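Local coordinates for protein S-adenosylmethionine:tRNA ribosyltransferase-isomerase (Thermotoga maritima, PDB 1VKY) that probably transfers and isomerises the ribose of S-adenosylmethionine onto the 7-aminomethyl group of preQ1-modified tRNA, giving epoxyqueuosine-tRNA in queuosine biosynthesis, at residues E96-E99 / W103-L106; E234-P239 / V264-T269; E248-G253 / F293-A298; V259-V264 / S308-L313. One frame throughout, in Å; residues are numbered along the deposited sequence.

Interaction 1 (E96-E99 / W103-L106); sequences ERLE and WKCL
Glu-96 and Lys-104 are joined by two backbone hydrogen bonds: Lys-104 N gives to Glu-96 O at 2.7 Å, and Glu-96 N to Lys-104 O at 3.1 Å. Their side chains run side by side on one face of the sheet, with Glu-96 OE1 3.4 Å from Lys-104 CD. The charged ends go elsewhere: OE1 of Glu-96 to Gln-237, NZ of Lys-104 in a salt bridge to Asp-135. Leu-98 CD2 leans across the lysine chain, 3.8 Å from Lys-104 CD. On the other face, Arg-97 lies over the Trp-103 indole in a CH-pi contact, its CB 3.5 Å from the centroid of the six-membered ring and 6° off the normal. CG of Arg-97 stands opposite the backbone N (chi1 179°), and the extended chain carries the guanidinium past the ring, with the two planes 77° apart. Asp-147 takes both Arg-97 NE and Trp-103 NE1, fixing the guanidinium and the indole together. A leucine in place of Trp-103 would probably leave the Arg-97 methylenes without their flat support and Asp-147 without one of its donors. The arrangement is an antiparallel beta hairpin of strands 89-97 and 102-108, with a classic bulge at Leu-98 and Glu-99 opposite Ile-102.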
loop_
_atom_site.group_PDB
_atom_site.type_symbol
_atom_site.label_atom_id
_atom_site.label_comp_id
_atom_site.label_asym_id
_atom_site.label_seq_id
_atom_site.Cartn_x
_atom_site.Cartn_y
_atom_site.Cartn_z
ATOM N N GLU B 96 8.039 26.386 -5.951
ATOM C CA GLU B 96 6.728 26.745 -6.428
ATOM C C GLU B 96 6.756 27.540 -7.722
ATOM O O GLU B 96 7.379 28.575 -7.817
ATOM C CB GLU B 96 5.980 27.529 -5.336
ATOM C CG GLU B 96 4.529 27.784 -5.681
ATOM C CD GLU B 96 3.841 28.747 -4.746
ATOM O OE1 GLU B 96 4.436 29.149 -3.720
ATOM O OE2 GLU B 96 2.675 29.092 -5.045
ATOM N N ARG B 97 6.024 27.061 -8.713
ATOM C CA ARG B 97 5.947 27.743 -10.005
ATOM C C ARG B 97 4.954 28.865 -9.975
ATOM O O ARG B 97 3.785 28.663 -9.629
ATOM C CB ARG B 97 5.508 26.728 -11.030
ATOM C CG ARG B 97 5.340 27.197 -12.423
ATOM C CD ARG B 97 4.967 26.033 -13.298
ATOM N NE ARG B 97 4.914 26.407 -14.694
ATOM C CZ ARG B 97 3.839 26.886 -15.291
ATOM N NH1 ARG B 97 2.715 27.078 -14.629
ATOM N NH2 ARG B 97 3.890 27.180 -16.570
ATOM N N LEU B 98 5.413 30.060 -10.337
ATOM C CA LEU B 98 4.541 31.229 -10.370
ATOM C C LEU B 98 3.993 31.420 -11.777
ATOM O O LEU B 98 2.904 31.945 -11.970
ATOM C CB LEU B 98 5.285 32.475 -9.883
ATOM C CG LEU B 98 5.956 32.378 -8.493
ATOM C CD1 LEU B 98 6.421 33.753 -8.059
ATOM C CD2 LEU B 98 5.051 31.775 -7.426
ATOM N N GLU B 99 4.762 30.953 -12.743
ATOM C CA GLU B 99 4.522 31.177 -14.143
ATOM C C GLU B 99 5.591 30.350 -14.865
ATOM O O GLU B 99 6.643 30.104 -14.302
ATOM C CB GLU B 99 4.651 32.695 -14.439
ATOM C CG GLU B 99 4.832 33.078 -15.879
ATOM C CD GLU B 99 4.184 34.398 -16.245
ATOM O OE1 GLU B 99 4.854 35.455 -16.164
ATOM O OE2 GLU B 99 3.003 34.384 -16.662
ATOM N N TRP B 103 9.960 30.687 -10.867
ATOM C CA TRP B 103 9.802 29.806 -9.729
ATOM C C TRP B 103 10.307 30.410 -8.429
ATOM O O TRP B 103 11.356 31.062 -8.413
ATOM C CB TRP B 103 10.625 28.535 -9.988
ATOM C CG TRP B 103 10.066 27.665 -11.044
ATOM C CD1 TRP B 103 10.124 27.865 -12.408
ATOM C CD2 TRP B 103 9.362 26.451 -10.848
ATOM N NE1 TRP B 103 9.488 26.842 -13.057
ATOM C CE2 TRP B 103 9.005 25.960 -12.127
ATOM C CE3 TRP B 103 8.988 25.721 -9.722
ATOM C CZ2 TRP B 103 8.311 24.772 -12.301
ATOM C CZ3 TRP B 103 8.317 24.537 -9.897
ATOM C CH2 TRP B 103 7.979 24.081 -11.185
ATOM N N LYS B 104 9.575 30.159 -7.337
ATOM C CA LYS B 104 10.089 30.348 -6.005
ATOM C C LYS B 104 11.000 29.190 -5.743
ATOM O O LYS B 104 10.603 28.044 -5.922
ATOM C CB LYS B 104 8.988 30.338 -4.945
ATOM C CG LYS B 104 8.142 31.571 -4.964
ATOM C CD LYS B 104 6.912 31.428 -4.086
ATOM C CE LYS B 104 7.243 31.231 -2.633
ATOM N NZ LYS B 104 7.561 32.511 -2.010
ATOM N N CYS B 105 12.208 29.503 -5.304
ATOM C CA CYS B 105 13.275 28.525 -5.144
ATOM C C CYS B 105 13.935 28.672 -3.798
ATOM O O CYS B 105 13.994 29.750 -3.220
ATOM C CB CYS B 105 14.345 28.737 -6.219
ATOM S SG CYS B 105 13.729 28.477 -7.899
ATOM N N LEU B 106 14.485 27.561 -3.334
ATOM C CA LEU B 106 15.358 27.562 -2.182
ATOM C C LEU B 106 16.765 27.659 -2.751
ATOM O O LEU B 106 17.149 26.829 -3.568
ATOM C CB LEU B 106 15.144 26.257 -1.385
ATOM C CG LEU B 106 14.978 26.422 0.098
ATOM C CD1 LEU B 106 16.347 26.749 0.680
ATOM C CD2 LEU B 106 13.966 27.499 0.431
#

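Interaction 2 (E234-P239 / V264-T269)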
loop_
_atom_site.group_PDB
_atom_site.type_symbol
_atom_site.label_atom_id
_atom_site.label_comp_id
_atom_site.label_asym_id
_atom_site.label_seq_id
_atom_site.Cartn_x
_atom_site.Cartn_y
_atom_site.Cartn_z
ATOM N N GLU B 234 13.362 17.504 3.482
ATOM C CA GLU B 234 11.956 17.809 3.367
ATOM C C GLU B 234 11.754 19.214 3.878
ATOM O O GLU B 234 12.263 19.592 4.931
ATOM C CB GLU B 234 11.137 16.819 4.179
ATOM C CG GLU B 234 11.094 15.437 3.551
ATOM C CD GLU B 234 10.442 14.383 4.442
ATOM O OE1 GLU B 234 10.181 14.698 5.633
ATOM O OE2 GLU B 234 10.203 13.241 3.946
ATOM N N PHE B 235 11.045 20.016 3.099
ATOM C CA PHE B 235 10.790 21.375 3.469
ATOM C C PHE B 235 9.294 21.524 3.543
ATOM O O PHE B 235 8.572 21.098 2.628
ATOM C CB PHE B 235 11.370 22.362 2.439
ATOM C CG PHE B 235 12.846 22.223 2.231
ATOM C CD1 PHE B 235 13.336 21.324 1.293
ATOM C CD2 PHE B 235 13.727 22.956 2.965
ATOM C CE1 PHE B 235 14.684 21.174 1.098
ATOM C CE2 PHE B 235 15.081 22.822 2.779
ATOM C CZ PHE B 235 15.566 21.935 1.841
ATOM N N TYR B 236 8.809 22.105 4.631
ATOM C CA TYR B 236 7.388 22.424 4.694
ATOM C C TYR B 236 7.181 23.769 4.055
ATOM O O TYR B 236 8.082 24.619 4.023
ATOM C CB TYR B 236 6.853 22.437 6.139
ATOM C CG TYR B 236 7.441 23.524 6.995
ATOM C CD1 TYR B 236 6.962 24.852 6.913
ATOM C CD2 TYR B 236 8.490 23.264 7.864
ATOM C CE1 TYR B 236 7.493 25.835 7.695
ATOM C CE2 TYR B 236 8.998 24.261 8.663
ATOM C CZ TYR B 236 8.504 25.524 8.579
ATOM O OH TYR B 236 9.069 26.515 9.334
ATOM N N GLN B 237 5.977 23.976 3.551
ATOM C CA GLN B 237 5.562 25.303 3.107
ATOM C C GLN B 237 4.146 25.565 3.583
ATOM O O GLN B 237 3.285 24.714 3.438
ATOM C CB GLN B 237 5.596 25.377 1.565
ATOM C CG GLN B 237 5.211 26.760 0.993
ATOM C CD GLN B 237 5.108 26.785 -0.519
ATOM O OE1 GLN B 237 5.100 25.733 -1.150
ATOM N NE2 GLN B 237 5.002 27.987 -1.091
ATOM N N VAL B 238 3.925 26.741 4.149
ATOM C CA VAL B 238 2.615 27.250 4.511
ATOM C C VAL B 238 2.443 28.544 3.756
ATOM O O VAL B 238 2.988 29.590 4.116
ATOM C CB VAL B 238 2.462 27.532 6.029
ATOM C CG1 VAL B 238 0.994 27.855 6.369
ATOM C CG2 VAL B 238 2.900 26.324 6.834
ATOM N N PRO B 239 1.693 28.475 2.673
ATOM C CA PRO B 239 1.581 29.591 1.797
ATOM C C PRO B 239 0.673 30.682 2.326
ATOM O O PRO B 239 -0.093 30.490 3.272
ATOM C CB PRO B 239 1.024 28.953 0.499
ATOM C CG PRO B 239 0.244 27.784 0.948
ATOM C CD PRO B 239 0.911 27.302 2.211
ATOM N N VAL B 264 -0.038 18.534 11.370
ATOM C CA VAL B 264 0.163 18.962 12.781
ATOM C C VAL B 264 1.551 19.463 13.030
ATOM O O VAL B 264 1.715 20.501 13.622
ATOM C CB VAL B 264 -0.122 17.813 13.750
ATOM C CG1 VAL B 264 0.248 18.200 15.193
ATOM C CG2 VAL B 264 -1.575 17.408 13.671
ATOM N N ARG B 265 2.569 18.705 12.611
ATOM C CA ARG B 265 3.954 19.107 12.860
ATOM C C ARG B 265 4.270 20.391 12.163
ATOM O O ARG B 265 4.936 21.247 12.727
ATOM C CB ARG B 265 4.950 18.001 12.444
ATOM C CG ARG B 265 4.734 16.648 13.149
ATOM C CD ARG B 265 5.805 15.501 12.793
ATOM N NE ARG B 265 6.633 15.965 11.687
ATOM C CZ ARG B 265 6.582 15.547 10.433
ATOM N NH1 ARG B 265 5.778 14.557 10.069
ATOM N NH2 ARG B 265 7.372 16.135 9.526
ATOM N N THR B 266 3.751 20.598 10.955
ATOM C CA THR B 266 3.989 21.863 10.255
ATOM C C THR B 266 3.357 23.039 10.949
ATOM O O THR B 266 4.001 24.059 11.170
ATOM C CB THR B 266 3.481 21.757 8.769
ATOM O OG1 THR B 266 4.388 20.890 8.051
ATOM C CG2 THR B 266 3.581 23.131 8.062
ATOM N N LEU B 267 2.085 22.914 11.303
ATOM C CA LEU B 267 1.398 23.991 11.976
ATOM C C LEU B 267 1.939 24.333 13.377
ATOM O O LEU B 267 2.025 25.524 13.745
ATOM C CB LEU B 267 -0.086 23.681 12.051
ATOM C CG LEU B 267 -0.861 23.636 10.711
ATOM C CD1 LEU B 267 -2.281 23.180 11.089
ATOM C CD2 LEU B 267 -0.871 24.951 9.962
ATOM N N GLU B 268 2.265 23.310 14.170
ATOM C CA GLU B 268 2.846 23.566 15.505
ATOM C C GLU B 268 4.278 24.111 15.452
ATOM O O GLU B 268 4.724 24.854 16.343
ATOM C CB GLU B 268 2.739 22.313 16.381
ATOM C CG GLU B 268 1.302 21.952 16.711
ATOM C CD GLU B 268 0.521 23.060 17.416
ATOM O OE1 GLU B 268 1.077 23.679 18.356
ATOM O OE2 GLU B 268 -0.649 23.316 17.060
ATOM N N THR B 269 4.995 23.810 14.383
ATOM C CA THR B 269 6.264 24.442 14.106
ATOM C C THR B 269 6.107 25.952 13.819
ATOM O O THR B 269 6.788 26.804 14.444
ATOM C CB THR B 269 6.923 23.725 12.924
ATOM O OG1 THR B 269 7.229 22.376 13.283
ATOM C CG2 THR B 269 8.237 24.390 12.534
#
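Thr-269, whose methyl meets Tyr-236 across the contact, directs its hydroxyl back into its own helix: OG1 donates to Arg-265 O at 2.6 Å, and Thr-269 N gives to the same oxygen at 3.1 Å. The two donors approach from opposite faces of the carbonyl plane. OG1 also pairs with Thr-283 OG1. With the hydroxyl so engaged, CG2 of Thr-269 is the branch that faces the strand, 3.9 Å from Tyr-236 OH. One turn earlier, Thr-266 sits between Tyr-236 and Val-238. Its OG1 comes 3.5 Å from Tyr-236 CB, while its CG2 reaches Val-238 CG2 at 3.5 Å, tighter than usual for two methyls. Tyr-236 CG occupies the crowded position between backbone N and carbonyl carbon (chi1 65°), and this lays the ring obliquely along the helix, from Thr-266 CG2 at its CG end to Thr-269 CG2 at its hydroxyl end. Ile-270 adds to the apolar cover of Tyr-236 and Val-238, and Leu-273 to that of Tyr-236. Gln-237, pointing away from the helix, bonds His-212 and Glu-96. Strand 234-238 and helix 264-269 cross at -67° with axes 9.3 Å apart: a helix packed on one face of the large mixed sheet, as in layered alpha/beta folds.

Interaction 3 (E248-G253 / F293-A298)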
loop_
_atom_site.group_PDB
_atom_site.type_symbol
_atom_site.label_atom_id
_atom_site.label_comp_id
_atom_site.label_asym_id
_atom_site.label_seq_id
_atom_site.Cartn_x
_atom_site.Cartn_y
_atom_site.Cartn_z
ATOM N N GLU B 248 -8.022 33.996 9.912
ATOM C CA GLU B 248 -9.484 34.232 9.805
ATOM C C GLU B 248 -10.351 33.232 10.587
ATOM O O GLU B 248 -11.390 33.594 11.167
ATOM C CB GLU B 248 -9.897 34.204 8.343
ATOM C CG GLU B 248 -9.408 35.391 7.530
ATOM C CD GLU B 248 -9.657 35.209 6.054
ATOM O OE1 GLU B 248 -9.987 34.078 5.616
ATOM O OE2 GLU B 248 -9.516 36.205 5.334
ATOM N N THR B 249 -9.935 31.974 10.594
ATOM C CA THR B 249 -10.664 30.933 11.306
ATOM C C THR B 249 -10.623 31.178 12.819
ATOM O O THR B 249 -11.641 31.135 13.500
ATOM C CB THR B 249 -10.037 29.576 10.970
ATOM O OG1 THR B 249 -10.111 29.359 9.563
ATOM C CG2 THR B 249 -10.885 28.439 11.502
ATOM N N ARG B 250 -9.437 31.487 13.311
ATOM C CA ARG B 250 -9.228 31.890 14.697
ATOM C C ARG B 250 -10.067 33.125 15.065
ATOM O O ARG B 250 -10.761 33.134 16.079
ATOM C CB ARG B 250 -7.757 32.199 14.918
ATOM C CG ARG B 250 -6.890 30.998 15.255
ATOM C CD ARG B 250 -6.623 30.871 16.769
ATOM N NE ARG B 250 -5.953 29.618 17.136
ATOM C CZ ARG B 250 -6.527 28.429 17.035
ATOM N NH1 ARG B 250 -7.766 28.319 16.572
ATOM N NH2 ARG B 250 -5.870 27.359 17.388
ATOM N N GLU B 251 -10.001 34.156 14.235
ATOM C CA GLU B 251 -10.819 35.360 14.438
ATOM C C GLU B 251 -12.302 35.050 14.515
ATOM O O GLU B 251 -12.992 35.609 15.343
ATOM C CB GLU B 251 -10.551 36.380 13.338
ATOM C CG GLU B 251 -9.160 36.968 13.455
ATOM C CD GLU B 251 -8.753 37.876 12.298
ATOM O OE1 GLU B 251 -7.638 38.464 12.406
ATOM O OE2 GLU B 251 -9.516 37.983 11.297
ATOM N N ARG B 252 -12.796 34.158 13.664
ATOM C CA ARG B 252 -14.214 33.755 13.696
ATOM C C ARG B 252 -14.565 32.918 14.896
ATOM O O ARG B 252 -15.738 32.678 15.151
ATOM C CB ARG B 252 -14.572 32.926 12.469
ATOM C CG ARG B 252 -14.687 33.715 11.219
ATOM C CD ARG B 252 -15.340 32.933 10.108
ATOM N NE ARG B 252 -14.723 31.628 9.832
ATOM C CZ ARG B 252 -13.662 31.457 9.054
ATOM N NH1 ARG B 252 -13.033 32.487 8.516
ATOM N NH2 ARG B 252 -13.193 30.245 8.835
ATOM N N GLY B 253 -13.558 32.400 15.594
ATOM C CA GLY B 253 -13.799 31.500 16.698
ATOM C C GLY B 253 -14.109 30.076 16.248
ATOM O O GLY B 253 -14.549 29.271 17.060
ATOM N N PHE B 293 -1.049 22.361 22.029
ATOM C CA PHE B 293 -1.287 22.595 20.614
ATOM C C PHE B 293 -1.775 24.033 20.447
ATOM O O PHE B 293 -2.844 24.390 20.915
ATOM C CB PHE B 293 -2.212 21.527 20.064
ATOM C CG PHE B 293 -1.544 20.196 20.026
ATOM C CD1 PHE B 293 -1.449 19.413 21.191
ATOM C CD2 PHE B 293 -0.929 19.757 18.866
ATOM C CE1 PHE B 293 -0.742 18.192 21.189
ATOM C CE2 PHE B 293 -0.237 18.578 18.839
ATOM C CZ PHE B 293 -0.121 17.775 20.009
ATOM N N LYS B 294 -0.947 24.866 19.836
ATOM C CA LYS B 294 -1.240 26.272 19.663
ATOM C C LYS B 294 -2.094 26.591 18.449
ATOM O O LYS B 294 -2.766 27.626 18.393
ATOM C CB LYS B 294 0.069 27.043 19.563
ATOM C CG LYS B 294 0.842 27.004 20.868
ATOM C CD LYS B 294 2.209 27.741 20.754
ATOM C CE LYS B 294 2.875 27.896 22.148
ATOM N NZ LYS B 294 1.922 27.903 23.342
ATOM N N LEU B 295 -2.052 25.762 17.438
ATOM C CA LEU B 295 -2.819 26.052 16.225
ATOM C C LEU B 295 -3.859 24.984 15.910
ATOM O O LEU B 295 -4.948 25.269 15.394
ATOM C CB LEU B 295 -1.912 26.243 15.005
ATOM C CG LEU B 295 -1.483 27.638 14.601
ATOM C CD1 LEU B 295 -0.702 27.620 13.344
ATOM C CD2 LEU B 295 -2.660 28.651 14.494
ATOM N N VAL B 296 -3.608 23.770 16.304
ATOM C CA VAL B 296 -4.513 22.677 15.913
ATOM C C VAL B 296 -5.623 22.447 16.952
ATOM O O VAL B 296 -5.323 22.106 18.097
ATOM C CB VAL B 296 -3.699 21.412 15.733
ATOM C CG1 VAL B 296 -4.625 20.215 15.328
ATOM C CG2 VAL B 296 -2.601 21.612 14.717
ATOM N N ASP B 297 -6.887 22.625 16.553
ATOM C CA ASP B 297 -8.038 22.442 17.479
ATOM C C ASP B 297 -8.650 21.047 17.448
ATOM O O ASP B 297 -9.335 20.627 18.393
ATOM C CB ASP B 297 -9.137 23.454 17.188
ATOM C CG ASP B 297 -8.615 24.881 17.200
ATOM O OD1 ASP B 297 -7.934 25.251 18.171
ATOM O OD2 ASP B 297 -8.798 25.684 16.261
ATOM N N ALA B 298 -8.428 20.340 16.354
ATOM C CA ALA B 298 -8.936 18.996 16.135
ATOM C C ALA B 298 -8.054 18.280 15.145
ATOM O O ALA B 298 -7.308 18.906 14.415
ATOM C CB ALA B 298 -10.359 19.044 15.653
#
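Arg-250 and Asp-297 meet end-on in a two-pronged salt bridge. Arg-250 NH1 reaches Asp-297 OD2 at 2.8 Å along a nearly straight line (173°); OD2 accepts through its syn lone pair and lies practically in the guanidinium plane. The second prong, Arg-250 NH2 to Asp-297 OD1 at 3.1 Å, is more bent, at 141°, in keeping with the 42° turn between the guanidinium and carboxylate planes. NH2 also donates to Lys-294 O at 3.3 Å, a long but straight bond that comes to the oxygen from above its carbonyl plane. Leu-295 O lies 3.0 Å from Arg-250 NH2 at an angle too poor for a hydrogen bond. Loop 293-298 thus offers the guanidinium one carboxylate and one backbone carbonyl, all three bonds made by the two terminal nitrogens. The arginine chain bends at chi2 to bring the group off the flank of its helix toward the loop, with Leu-295 CD2 alongside, 4.3 Å from Arg-250 NE.

The contact ties the C-terminal end of helix 240-252, closed by a Schellman motif at Gly-253 with positive phi, to the loop that leads into strand 298-302 of the mixed sheet. Asp-297 is positioned by Ile-256, whose backbone N bonds OD2; this second donor probably helps stabilise the carboxylate's negative charge. Ile-256 also packs against Arg-250 and Leu-295. On the far side of the loop, the carboxylate of Glu-268 accepts from the backbone nitrogens of Lys-294, Leu-295 and Val-296, which probably helps to set Lys-294 O where Arg-250 NH2 bonds it, while Val-296 turns its side chain inward onto Leu-267 and Phe-317.

Interaction 4 (V259-V264 / S308-L313); sequences VGTTTV and STLLML
Thr-261 meets two leucines of the facing helix, Leu-310 and Leu-313, and the touch is van der Waals throughout. Leu-310 CD2 comes 3.5 Å from Thr-261 OG1, the two side chains roughly perpendicular. Leu-313 meets the carbon side of the threonine: its CD1 lies 4.0 Å from Thr-261 CB, and its CD2 lies 4.0 Å from Thr-261 CG2. Its first torsion is trans (chi1 -179°), which sends Leu-313 across to the neighbouring helix, and CD2 extends to Val-264 CG1 at 4.2 Å, the two side chains running alongside in opposing senses. An alanine in place of Leu-313 is likely to open a gap between the helices, leaving Thr-261 CG2 and Val-264 CG1 without their shared methyl partner.

The polar bonds stay within each segment or go outside both. Ser-308 is the N-cap of helix 309-318, its OG accepting from Leu-311 N at 3.1 Å. Thr-263 OG1 donates to Val-259 O at 3.0 Å, tying the first helical turn back to the end of strand 256-259. Gly-260 is the N-cap here, with backbone angles that would press a side chain against the preceding carbonyl. Thr-261 OG1, besides touching Leu-310, hydrogen-bonds an unidentified bound molecule, which Thr-262 N also approaches in a weak bond.

Two helix N-termini therefore come together by their first turns, one starting directly after a sheet strand, beside an unidentified molecule, probably from the crystallisation liquor, that may mark a pocket.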
loop_
_atom_site.group_PDB
_atom_site.type_symbol
_atom_site.label_atom_id
_atom_site.label_comp_id
_atom_site.label_asym_id
_atom_site.label_seq_id
_atom_site.Cartn_x
_atom_site.Cartn_y
_atom_site.Cartn_z
ATOM N N VAL B 259 -5.559 17.643 9.095
ATOM C CA VAL B 259 -5.742 16.309 8.520
ATOM C C VAL B 259 -4.374 15.679 8.353
ATOM O O VAL B 259 -3.608 16.089 7.460
ATOM C CB VAL B 259 -6.483 16.369 7.179
ATOM C CG1 VAL B 259 -6.613 14.938 6.611
ATOM C CG2 VAL B 259 -7.842 17.019 7.372
ATOM N N GLY B 260 -4.051 14.766 9.266
ATOM C CA GLY B 260 -2.756 14.061 9.270
ATOM C C GLY B 260 -1.705 14.672 10.168
ATOM O O GLY B 260 -1.702 15.863 10.386
ATOM N N THR B 261 -0.820 13.836 10.704
ATOM C CA THR B 261 0.242 14.227 11.627
ATOM C C THR B 261 1.294 15.106 10.987
ATOM O O THR B 261 1.899 15.977 11.668
ATOM C CB THR B 261 0.953 12.994 12.211
ATOM O OG1 THR B 261 1.406 12.152 11.144
ATOM C CG2 THR B 261 -0.007 12.115 13.005
ATOM N N THR B 262 1.489 14.956 9.679
ATOM C CA THR B 262 2.402 15.902 8.969
ATOM C C THR B 262 1.876 17.333 9.063
ATOM O O THR B 262 2.613 18.260 9.382
ATOM C CB THR B 262 2.572 15.515 7.510
ATOM O OG1 THR B 262 3.191 14.229 7.456
ATOM C CG2 THR B 262 3.577 16.452 6.792
ATOM N N THR B 263 0.595 17.526 8.771
ATOM C CA THR B 263 -0.015 18.837 8.946
ATOM C C THR B 263 0.189 19.385 10.367
ATOM O O THR B 263 0.526 20.560 10.553
ATOM C CB THR B 263 -1.508 18.742 8.643
ATOM O OG1 THR B 263 -1.713 18.366 7.271
ATOM C CG2 THR B 263 -2.164 20.109 8.775
ATOM N N VAL B 264 -0.038 18.534 11.370
ATOM C CA VAL B 264 0.163 18.962 12.781
ATOM C C VAL B 264 1.551 19.463 13.030
ATOM O O VAL B 264 1.715 20.501 13.622
ATOM C CB VAL B 264 -0.122 17.813 13.750
ATOM C CG1 VAL B 264 0.248 18.200 15.193
ATOM C CG2 VAL B 264 -1.575 17.408 13.671
ATOM N N SER B 308 5.122 3.683 17.894
ATOM C CA SER B 308 5.554 4.607 16.839
ATOM C C SER B 308 5.640 6.020 17.391
ATOM O O SER B 308 4.864 6.379 18.302
ATOM C CB SER B 308 4.557 4.650 15.695
ATOM O OG SER B 308 3.273 4.809 16.228
ATOM N N THR B 309 6.467 6.858 16.775
ATOM C CA THR B 309 6.451 8.267 17.137
ATOM C C THR B 309 5.148 8.938 16.752
ATOM O O THR B 309 4.785 9.938 17.356
ATOM C CB THR B 309 7.623 9.041 16.543
ATOM O OG1 THR B 309 7.600 8.900 15.116
ATOM C CG2 THR B 309 8.929 8.470 16.968
ATOM N N LEU B 310 4.424 8.417 15.754
ATOM C CA LEU B 310 3.115 8.989 15.418
ATOM C C LEU B 310 2.092 8.751 16.533
ATOM O O LEU B 310 1.268 9.593 16.809
ATOM C CB LEU B 310 2.594 8.451 14.078
ATOM C CG LEU B 310 3.526 8.740 12.883
ATOM C CD1 LEU B 310 2.898 8.314 11.576
ATOM C CD2 LEU B 310 3.834 10.218 12.814
ATOM N N LEU B 311 2.140 7.585 17.147
ATOM C CA LEU B 311 1.296 7.291 18.300
ATOM C C LEU B 311 1.636 8.223 19.458
ATOM O O LEU B 311 0.746 8.742 20.164
ATOM C CB LEU B 311 1.436 5.793 18.714
ATOM C CG LEU B 311 0.633 5.384 19.927
ATOM C CD1 LEU B 311 -0.839 5.813 19.791
ATOM C CD2 LEU B 311 0.791 3.868 20.162
ATOM N N MET B 312 2.913 8.507 19.643
ATOM C CA MET B 312 3.316 9.458 20.689
ATOM C C MET B 312 2.738 10.872 20.424
ATOM O O MET B 312 2.299 11.555 21.343
ATOM C CB MET B 312 4.833 9.543 20.812
ATOM C CG MET B 312 5.516 8.237 21.264
ATOM S SD MET B 312 7.293 8.377 20.975
ATOM C CE MET B 312 7.728 6.655 21.319
ATOM N N LEU B 313 2.718 11.295 19.163
ATOM C CA LEU B 313 2.149 12.613 18.820
ATOM C C LEU B 313 0.649 12.633 19.106
ATOM O O LEU B 313 0.143 13.561 19.700
ATOM C CB LEU B 313 2.412 12.906 17.352
ATOM C CG LEU B 313 1.951 14.212 16.695
ATOM C CD1 LEU B 313 2.773 14.462 15.411
ATOM C CD2 LEU B 313 0.479 14.192 16.377
#

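Helix 261-270 is the common element of interactions 2, 3 and 4. Interactions 2 and 4 use it directly and share Val-264, with centres 12 Å apart; Arg-265 CG also packs on Leu-313 CD1 at 3.7 Å. Interaction 3 joins through Glu-268, whose OE1 lies 2.8 Å from Lys-294 N, and through Phe-293 CE2, 3.7 Å from Val-264 CG1. Interaction 1 belongs to the separate antiparallel sheet and meets this group at interaction 2, where Glu-96 OE1 is 2.9 Å from Gln-237 NE2; its nearest atoms to interactions 3 and 4 are about 17 and 16 Å away. The unidentified ligand sits at interaction 4, beside Thr-261.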